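Local coordinates for conserved hypothetical protein (Archaeoglobus fulgidus, PDB 1I0R) that reduces chelated ferric iron to the ferrous state with electrons from NAD(P)H, binding FMN as a flavin cofactor and working as a homodimer, at residues M1-E4 against A5-K8; C45-K48 against E49-T52; T71-E74 against F75-R78. All coordinates share one frame; numbering follows the deposited sequence.

Interaction 1: M1-E4 against A5-K8; sequences MDVE and AFYK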
ATOM      1  N   MET B   1      20.556   6.355  -7.934  1.00 35.63           N
ATOM      2  CA  MET B   1      19.202   6.026  -7.415  1.00 35.18           C
ATOM      3  C   MET B   1      18.445   7.291  -7.057  1.00 35.04           C
ATOM      4  O   MET B   1      18.772   7.962  -6.073  1.00 35.43           O
ATOM      5  CB  MET B   1      19.312   5.118  -6.187  1.00 35.78           C
ATOM      6  CG  MET B   1      17.967   4.669  -5.651  1.00 36.25           C
ATOM      7  SD  MET B   1      18.060   3.162  -4.688  1.00 36.78           S
ATOM      8  CE  MET B   1      18.236   3.835  -3.042  1.00 37.02           C
ATOM      9  N   ASP B   2      17.426   7.611  -7.856  1.00 34.08           N
ATOM     10  CA  ASP B   2      16.621   8.807  -7.633  1.00 33.01           C
ATOM     11  C   ASP B   2      15.485   8.596  -6.647  1.00 32.09           C
ATOM     12  O   ASP B   2      14.561   7.820  -6.896  1.00 31.07           O
ATOM     13  CB  ASP B   2      16.058   9.315  -8.958  1.00 34.09           C
ATOM     14  CG  ASP B   2      15.255  10.612  -8.801  1.00 35.09           C
ATOM     15  OD1 ASP B   2      15.263  11.222  -7.708  1.00 35.46           O
ATOM     16  OD2 ASP B   2      14.611  11.025  -9.787  1.00 36.72           O
ATOM     17  N   VAL B   3      15.550   9.315  -5.536  1.00 30.56           N
ATOM     18  CA  VAL B   3      14.544   9.221  -4.503  1.00 29.39           C
ATOM     19  C   VAL B   3      13.142   9.594  -4.991  1.00 27.75           C
ATOM     20  O   VAL B   3      12.153   9.105  -4.446  1.00 26.45           O
ATOM     21  CB  VAL B   3      14.909  10.112  -3.267  1.00 30.05           C
ATOM     22  CG1 VAL B   3      14.938  11.591  -3.658  1.00 30.67           C
ATOM     23  CG2 VAL B   3      13.909   9.871  -2.145  1.00 31.09           C
ATOM     24  N   GLU B   4      13.055  10.454  -6.010  1.00 26.14           N
ATOM     25  CA  GLU B   4      11.748  10.871  -6.522  1.00 24.99           C
ATOM     26  C   GLU B   4      10.926   9.674  -6.999  1.00 22.61           C
ATOM     27  O   GLU B   4       9.694   9.705  -6.999  1.00 22.81           O
ATOM     28  CB  GLU B   4      11.906  11.891  -7.668  1.00 27.25           C
ATOM     29  CG  GLU B   4      10.573  12.328  -8.277  1.00 30.44           C
ATOM     30  CD  GLU B   4      10.695  13.435  -9.334  1.00 32.25           C
ATOM     31  OE1 GLU B   4      11.709  13.469 -10.072  1.00 33.72           O
ATOM     32  OE2 GLU B   4       9.752  14.265  -9.438  1.00 33.47           O
ATOM     33  N   ALA B   5      11.600   8.610  -7.401  1.00 20.11           N
ATOM     34  CA  ALA B   5      10.875   7.438  -7.869  1.00 18.91           C
ATOM     35  C   ALA B   5      10.010   6.872  -6.747  1.00 18.59           C
ATOM     36  O   ALA B   5       8.892   6.407  -6.989  1.00 17.01           O
ATOM     37  CB  ALA B   5      11.852   6.375  -8.387  1.00 18.28           C
ATOM     38  N   PHE B   6      10.502   6.911  -5.510  1.00 18.01           N
ATOM     39  CA  PHE B   6       9.708   6.372  -4.406  1.00 19.30           C
ATOM     40  C   PHE B   6       8.443   7.189  -4.107  1.00 19.52           C
ATOM     41  O   PHE B   6       7.458   6.675  -3.537  1.00 19.36           O
ATOM     42  CB  PHE B   6      10.607   6.231  -3.157  1.00 19.43           C
ATOM     43  CG  PHE B   6      11.856   5.431  -3.419  1.00 20.40           C
ATOM     44  CD1 PHE B   6      13.106   6.016  -3.309  1.00 21.78           C
ATOM     45  CD2 PHE B   6      11.781   4.104  -3.862  1.00 22.07           C
ATOM     46  CE1 PHE B   6      14.271   5.311  -3.634  1.00 22.26           C
ATOM     47  CE2 PHE B   6      12.946   3.387  -4.196  1.00 21.27           C
ATOM     48  CZ  PHE B   6      14.193   3.997  -4.083  1.00 22.42           C
ATOM     49  N   TYR B   7       8.442   8.454  -4.513  1.00 19.81           N
ATOM     50  CA  TYR B   7       7.290   9.303  -4.296  1.00 21.37           C
ATOM     51  C   TYR B   7       6.180   9.030  -5.308  1.00 19.96           C
ATOM     52  O   TYR B   7       5.108   9.635  -5.232  1.00 20.41           O
ATOM     53  CB  TYR B   7       7.711  10.776  -4.339  1.00 24.73           C
ATOM     54  CG  TYR B   7       8.514  11.195  -3.124  1.00 29.08           C
ATOM     55  CD1 TYR B   7       7.881  11.709  -1.991  1.00 30.95           C
ATOM     56  CD2 TYR B   7       9.904  11.058  -3.095  1.00 31.00           C
ATOM     57  CE1 TYR B   7       8.623  12.088  -0.846  1.00 32.67           C
ATOM     58  CE2 TYR B   7      10.659  11.433  -1.950  1.00 32.95           C
ATOM     59  CZ  TYR B   7      10.003  11.951  -0.841  1.00 33.47           C
ATOM     60  OH  TYR B   7      10.715  12.368   0.277  1.00 35.42           O
ATOM     61  N   LYS B   8       6.445   8.123  -6.255  1.00 18.19           N
ATOM     62  CA  LYS B   8       5.456   7.753  -7.260  1.00 17.23           C
ATOM     63  C   LYS B   8       4.578   6.606  -6.749  1.00 16.56           C
ATOM     64  O   LYS B   8       3.595   6.247  -7.387  1.00 16.99           O
ATOM     65  CB  LYS B   8       6.135   7.355  -8.579  1.00 17.94           C
ATOM     66  CG  LYS B   8       6.994   8.468  -9.207  1.00 18.45           C
ATOM     67  CD  LYS B   8       6.166   9.715  -9.492  1.00 19.79           C
ATOM     68  CE  LYS B   8       7.009  10.703 -10.279  1.00 20.90           C
ATOM     69  NZ  LYS B   8       6.282  11.986 -10.463  1.00 21.97           N
TER

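Interaction 2: C45-K48 against E49-T52; sequences CLNK and ENDT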
ATOM      1  N   CYS B  45       2.465  -0.770   8.895  1.00 16.87           N
ATOM      2  CA  CYS B  45       3.893  -0.656   9.185  1.00 17.15           C
ATOM      3  C   CYS B  45       4.081   0.578  10.066  1.00 17.81           C
ATOM      4  O   CYS B  45       3.804   1.689   9.636  1.00 18.45           O
ATOM      5  CB  CYS B  45       4.671  -0.528   7.867  1.00 17.71           C
ATOM      6  SG  CYS B  45       6.448  -0.719   8.059  1.00 20.24           S
ATOM      7  N   LEU B  46       4.537   0.345  11.301  1.00 17.77           N
ATOM      8  CA  LEU B  46       4.716   1.407  12.300  1.00 19.48           C
ATOM      9  C   LEU B  46       6.160   1.560  12.751  1.00 19.48           C
ATOM     10  O   LEU B  46       6.863   0.574  12.932  1.00 19.38           O
ATOM     11  CB  LEU B  46       3.871   1.082  13.535  1.00 19.55           C
ATOM     12  CG  LEU B  46       2.411   0.757  13.208  1.00 20.07           C
ATOM     13  CD1 LEU B  46       1.657   0.249  14.467  1.00 21.58           C
ATOM     14  CD2 LEU B  46       1.755   2.028  12.671  1.00 21.28           C
ATOM     15  N   ASN B  47       6.569   2.812  12.953  1.00 21.29           N
ATOM     16  CA  ASN B  47       7.924   3.124  13.405  1.00 22.74           C
ATOM     17  C   ASN B  47       8.103   2.703  14.869  1.00 24.26           C
ATOM     18  O   ASN B  47       7.240   2.980  15.715  1.00 23.53           O
ATOM     19  CB  ASN B  47       8.175   4.616  13.248  1.00 24.09           C
ATOM     20  CG  ASN B  47       9.606   4.993  13.569  1.00 25.18           C
ATOM     21  OD1 ASN B  47      10.088   4.766  14.687  1.00 27.22           O
ATOM     22  ND2 ASN B  47      10.303   5.550  12.589  1.00 27.25           N
ATOM     23  N   LYS B  48       9.221   2.041  15.157  1.00 25.02           N
ATOM     24  CA  LYS B  48       9.501   1.527  16.501  1.00 27.27           C
ATOM     25  C   LYS B  48       9.544   2.560  17.605  1.00 28.63           C
ATOM     26  O   LYS B  48       9.390   2.217  18.782  1.00 29.59           O
ATOM     27  CB  LYS B  48      10.810   0.743  16.502  1.00 26.72           C
ATOM     28  CG  LYS B  48      10.692  -0.617  15.831  1.00 26.94           C
ATOM     29  CD  LYS B  48      12.026  -1.337  15.824  1.00 26.05           C
ATOM     30  CE  LYS B  48      11.874  -2.699  15.175  1.00 26.08           C
ATOM     31  NZ  LYS B  48      13.141  -3.483  15.176  1.00 26.38           N
ATOM     32  N   GLU B  49       9.725   3.818  17.233  1.00 30.17           N
ATOM     33  CA  GLU B  49       9.792   4.889  18.227  1.00 31.68           C
ATOM     34  C   GLU B  49       8.427   5.424  18.664  1.00 31.69           C
ATOM     35  O   GLU B  49       8.336   6.180  19.636  1.00 31.61           O
ATOM     36  CB  GLU B  49      10.644   6.039  17.683  1.00 33.60           C
ATOM     37  CG  GLU B  49      12.059   5.616  17.323  1.00 36.40           C
ATOM     38  CD  GLU B  49      12.908   6.757  16.790  1.00 38.50           C
ATOM     39  OE1 GLU B  49      12.503   7.393  15.784  1.00 39.90           O
ATOM     40  OE2 GLU B  49      13.990   7.014  17.374  1.00 39.87           O
ATOM     41  N   ASN B  50       7.368   5.024  17.969  1.00 31.21           N
ATOM     42  CA  ASN B  50       6.013   5.498  18.274  1.00 30.92           C
ATOM     43  C   ASN B  50       5.281   4.736  19.379  1.00 29.92           C
ATOM     44  O   ASN B  50       5.432   3.530  19.521  1.00 29.25           O
ATOM     45  CB  ASN B  50       5.128   5.458  17.017  1.00 32.38           C
ATOM     46  CG  ASN B  50       5.759   6.157  15.831  1.00 34.03           C
ATOM     47  OD1 ASN B  50       6.717   6.922  15.973  1.00 35.34           O
ATOM     48  ND2 ASN B  50       5.215   5.904  14.649  1.00 34.54           N
ATOM     49  N   ASP B  51       4.469   5.446  20.159  1.00 29.17           N
ATOM     50  CA  ASP B  51       3.728   4.779  21.216  1.00 28.19           C
ATOM     51  C   ASP B  51       2.718   3.766  20.680  1.00 26.29           C
ATOM     52  O   ASP B  51       2.473   2.732  21.314  1.00 25.66           O
ATOM     53  CB  ASP B  51       3.003   5.802  22.103  1.00 29.85           C
ATOM     54  CG  ASP B  51       3.964   6.696  22.868  1.00 32.08           C
ATOM     55  OD1 ASP B  51       4.991   6.192  23.380  1.00 33.02           O
ATOM     56  OD2 ASP B  51       3.682   7.916  22.973  1.00 33.84           O
ATOM     57  N   THR B  52       2.139   4.050  19.512  1.00 24.58           N
ATOM     58  CA  THR B  52       1.162   3.138  18.930  1.00 23.30           C
ATOM     59  C   THR B  52       1.864   1.829  18.560  1.00 22.46           C
ATOM     60  O   THR B  52       1.293   0.748  18.719  1.00 21.44           O
ATOM     61  CB  THR B  52       0.467   3.783  17.703  1.00 22.95           C
ATOM     62  OG1 THR B  52      -0.174   5.006  18.108  1.00 24.10           O
ATOM     63  CG2 THR B  52      -0.612   2.853  17.134  1.00 23.40           C
TER

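Interaction 3: T71-E74 against F75-R78; sequences TPME and FIGR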
ATOM      1  N   THR B  71     -11.345  15.471   5.549  1.00 32.28           N
ATOM      2  CA  THR B  71     -10.897  15.459   6.937  1.00 31.20           C
ATOM      3  C   THR B  71     -10.125  16.742   7.248  1.00 31.59           C
ATOM      4  O   THR B  71      -9.192  17.097   6.540  1.00 30.86           O
ATOM      5  CB  THR B  71      -9.975  14.247   7.219  1.00 30.55           C
ATOM      6  OG1 THR B  71     -10.698  13.028   6.994  1.00 28.52           O
ATOM      7  CG2 THR B  71      -9.501  14.268   8.665  1.00 29.32           C
ATOM      8  N   PRO B  72     -10.511  17.462   8.315  1.00 32.04           N
ATOM      9  CA  PRO B  72      -9.804  18.705   8.662  1.00 32.43           C
ATOM     10  C   PRO B  72      -8.325  18.500   9.002  1.00 33.14           C
ATOM     11  O   PRO B  72      -7.964  17.546   9.689  1.00 32.56           O
ATOM     12  CB  PRO B  72     -10.596  19.228   9.863  1.00 32.40           C
ATOM     13  CG  PRO B  72     -11.981  18.706   9.608  1.00 32.53           C
ATOM     14  CD  PRO B  72     -11.717  17.290   9.145  1.00 32.25           C
ATOM     15  N   MET B  73      -7.458  19.393   8.533  1.00 33.65           N
ATOM     16  CA  MET B  73      -6.039  19.240   8.832  1.00 35.31           C
ATOM     17  C   MET B  73      -5.774  19.222  10.337  1.00 35.62           C
ATOM     18  O   MET B  73      -4.831  18.578  10.806  1.00 35.46           O
ATOM     19  CB  MET B  73      -5.226  20.364   8.180  1.00 36.46           C
ATOM     20  CG  MET B  73      -5.221  20.330   6.661  1.00 37.90           C
ATOM     21  SD  MET B  73      -4.381  18.857   6.005  1.00 40.25           S
ATOM     22  CE  MET B  73      -2.670  19.422   5.984  1.00 39.92           C
ATOM     23  N   GLU B  74      -6.600  19.935  11.098  1.00 36.14           N
ATOM     24  CA  GLU B  74      -6.423  19.982  12.545  1.00 36.62           C
ATOM     25  C   GLU B  74      -6.667  18.610  13.168  1.00 35.66           C
ATOM     26  O   GLU B  74      -5.985  18.217  14.115  1.00 35.56           O
ATOM     27  CB  GLU B  74      -7.363  21.023  13.176  1.00 38.55           C
ATOM     28  CG  GLU B  74      -8.772  21.055  12.595  1.00 41.66           C
ATOM     29  CD  GLU B  74      -8.939  22.100  11.487  1.00 43.71           C
ATOM     30  OE1 GLU B  74      -8.149  22.089  10.509  1.00 44.60           O
ATOM     31  OE2 GLU B  74      -9.870  22.939  11.597  1.00 44.95           O
ATOM     32  N   PHE B  75      -7.637  17.889  12.621  1.00 34.56           N
ATOM     33  CA  PHE B  75      -7.980  16.560  13.119  1.00 33.68           C
ATOM     34  C   PHE B  75      -6.809  15.622  12.842  1.00 33.36           C
ATOM     35  O   PHE B  75      -6.408  14.840  13.696  1.00 32.61           O
ATOM     36  CB  PHE B  75      -9.249  16.063  12.418  1.00 33.27           C
ATOM     37  CG  PHE B  75      -9.776  14.757  12.951  1.00 33.38           C
ATOM     38  CD1 PHE B  75     -10.533  14.711  14.119  1.00 33.47           C
ATOM     39  CD2 PHE B  75      -9.544  13.572  12.259  1.00 32.96           C
ATOM     40  CE1 PHE B  75     -11.056  13.510  14.588  1.00 33.67           C
ATOM     41  CE2 PHE B  75     -10.063  12.360  12.720  1.00 33.36           C
ATOM     42  CZ  PHE B  75     -10.822  12.327  13.887  1.00 33.76           C
ATOM     43  N   ILE B  76      -6.256  15.708  11.638  1.00 33.30           N
ATOM     44  CA  ILE B  76      -5.117  14.872  11.292  1.00 33.87           C
ATOM     45  C   ILE B  76      -3.973  15.257  12.225  1.00 34.58           C
ATOM     46  O   ILE B  76      -3.208  14.406  12.686  1.00 34.23           O
ATOM     47  CB  ILE B  76      -4.723  15.082   9.807  1.00 33.41           C
ATOM     48  CG1 ILE B  76      -5.909  14.685   8.924  1.00 33.18           C
ATOM     49  CG2 ILE B  76      -3.489  14.262   9.462  1.00 33.36           C
ATOM     50  CD1 ILE B  76      -5.759  15.007   7.441  1.00 32.21           C
ATOM     51  N   GLY B  77      -3.883  16.546  12.536  1.00 35.56           N
ATOM     52  CA  GLY B  77      -2.834  17.021  13.422  1.00 36.89           C
ATOM     53  C   GLY B  77      -2.872  16.420  14.824  1.00 37.87           C
ATOM     54  O   GLY B  77      -1.819  16.183  15.424  1.00 37.62           O
ATOM     55  N   ARG B  78      -4.070  16.170  15.344  1.00 38.96           N
ATOM     56  CA  ARG B  78      -4.221  15.591  16.679  1.00 40.22           C
ATOM     57  C   ARG B  78      -3.504  14.261  16.792  1.00 40.19           C
ATOM     58  O   ARG B  78      -2.927  13.939  17.833  1.00 39.87           O
ATOM     59  CB  ARG B  78      -5.693  15.344  17.010  1.00 41.81           C
ATOM     60  CG  ARG B  78      -6.563  16.566  16.952  1.00 44.26           C
ATOM     61  CD  ARG B  78      -7.999  16.208  17.280  1.00 46.38           C
ATOM     62  NE  ARG B  78      -8.108  15.659  18.628  1.00 47.86           N
ATOM     63  CZ  ARG B  78      -9.140  15.869  19.436  1.00 48.29           C
ATOM     64  NH1 ARG B  78     -10.161  16.616  19.033  1.00 48.64           N
ATOM     65  NH2 ARG B  78      -9.144  15.345  20.652  1.00 48.76           N
TER

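Interaction 1: M1-E4 against A5-K8
The residues D2 to K8 wind up through backbone bonds from each carbonyl to the amide three residues on, as in a tight turn: A5 N gives to D2 O, F6 N to V3 O at 2.9 Å and Y7 N to E4 O, and K8 N continues the series to A5 O. The D2 side chain begins the coil with an Asx turn: its OD1 accepts from E4 N at 2.9 Å, met from above the carboxylate plane.

Apolar contacts follow the same turn. CG2 of V3, set anti to the backbone N, reaches CE2 of Y7 at 3.6 Å and lies a little farther from CD1 of F6. At the outer end of the F6 ring the M1 sulfur makes a Met-aromatic contact, SD in the ring plane and 4.0 Å from CZ.

Charge adds little: E4 OE2 and K8 NZ are 4.3 Å apart, an attraction beyond salt-bridge distance.

D2, E4, A5 and F6 also meet the second subunit, where E4 packs on V138, A5 on A136 and F6 on Q34 of that copy. Y7 binds NADP(+) and its side chain comes close to Y147 of the same site. The chemistry thus implies a turn shaped mainly by backbone bonds, in which the D2 carboxylate probably steadies the start and the V3 methyl probably limits how the Y7 ring can turn.

Interaction 2: C45-K48 against E49-T52
N47 and N50 are the ends of a type I beta turn, which takes the chain from the last residues of strand 40-47 into helix 51-59. The turn closes through N50 N, which gives a nearly straight bond to N47 O at 3.0 Å. N50 stands at the N-cap position, but its side chain makes no capping bond.

A second bond grips the turn from the side-chain end of N47. Its CG lies anti to the backbone N (chi1 -174°), which brings OD1 to E49 N at 2.7 Å, an Asx turn inside the beta turn. The bond is nearly straight, and the donor lies in the carbonyl plane of the amide. The E49 side chain runs alongside that of N47, pointing the same way, with the carboxylate and amide planes 25° apart and E49 CB 3.3 Å from N47 OD1. N50 folds back over the turn, its ND2 3.5 Å from N47 CB, and this side-chain ND2 donates to OE1 of Q27. L46 is turned to the helix side, where its CD1 only just reaches CG2 of T52, at 4.4 Å; it packs as well on H53 and V56 of the helix.

Beyond the turn, K48 extends away to a salt bridge with D122 and a hydrogen bond to G124 O, while D51 forms a salt bridge with R82.

All eight residues belong to the FMN site, as do Q27 and R82. N47 accepts from the amides of E49 and N50 with its side-chain and backbone oxygens respectively. Such a doubly held turn probably fixes the shape of this flavin-binding loop, and N50, tied to Q27, links it to strand 23-37.

Interaction 3: T71-E74 against F75-R78
P72 O opens helix 73-78 by taking two amides at once: I76 N, at 3.2 Å and nearly along the C=O axis, and F75 N, in a weak bond at a poor angle. The next two carbonyls each have a partner four residues on, M73 O from G77 N at 2.8 Å and E74 O from R78 N at 3.1 Å. The acceptors P72 O, M73 O and E74 O are therefore all satisfied within the first turn and a half.

The side-chain polar groups of T71 and R78 find their partners outside the helix. T71 OG1 bonds to E68 O, which leaves the methyl CG2 facing the helix, 3.6 Å from CG1 of I76 and 3.7 Å from CD2 of F75. R78 lays its CG 3.3 Å from E74 O, then bends at chi3 (61°) to place NH2 against D91 O, with weaker bonds to the carbonyls of E88 and K89.

I76 puts CG1 anti to its carbonyl carbon (chi1 -61°), where it meets both the T71 methyl and P72 O, and CD1 approaches M73 SD at 4.3 Å. Replacing I76 with an alanine would probably leave the T71 methyl and M73 sulfur without this neighbour and open a gap beside Y150.

The helix lies against helix 147-155, whose Y150 and K154 belong to the NADP(+) site; M73 packs on both and I76 on Y150. F75 meets H108 edge-to-face in the loop before strand 109-122, and R78 reaches toward the 86-90 helix and the loop that follows it.

In the fold
From the N terminus, the three contacts follow in series, none nested in or crossing another, and none touches another. Interaction 1 is a coil ahead of strand 14-20, its centre about 23 Å from the centre of the chain, and it reaches the second subunit. Interaction 2 closes the turn from strand 40-47 of the six-stranded antiparallel barrel into helix 51-59. Interaction 3 starts the short helix 73-78, after strand 61-67, and joins it to helix 147-155. Nearest atoms are about 9 Å apart between interactions 2 and 3, and about 14 Å between 1 and 2. They lie separately at the dimer interface, in the flavin-binding loop and beside the NADP(+)-site helix.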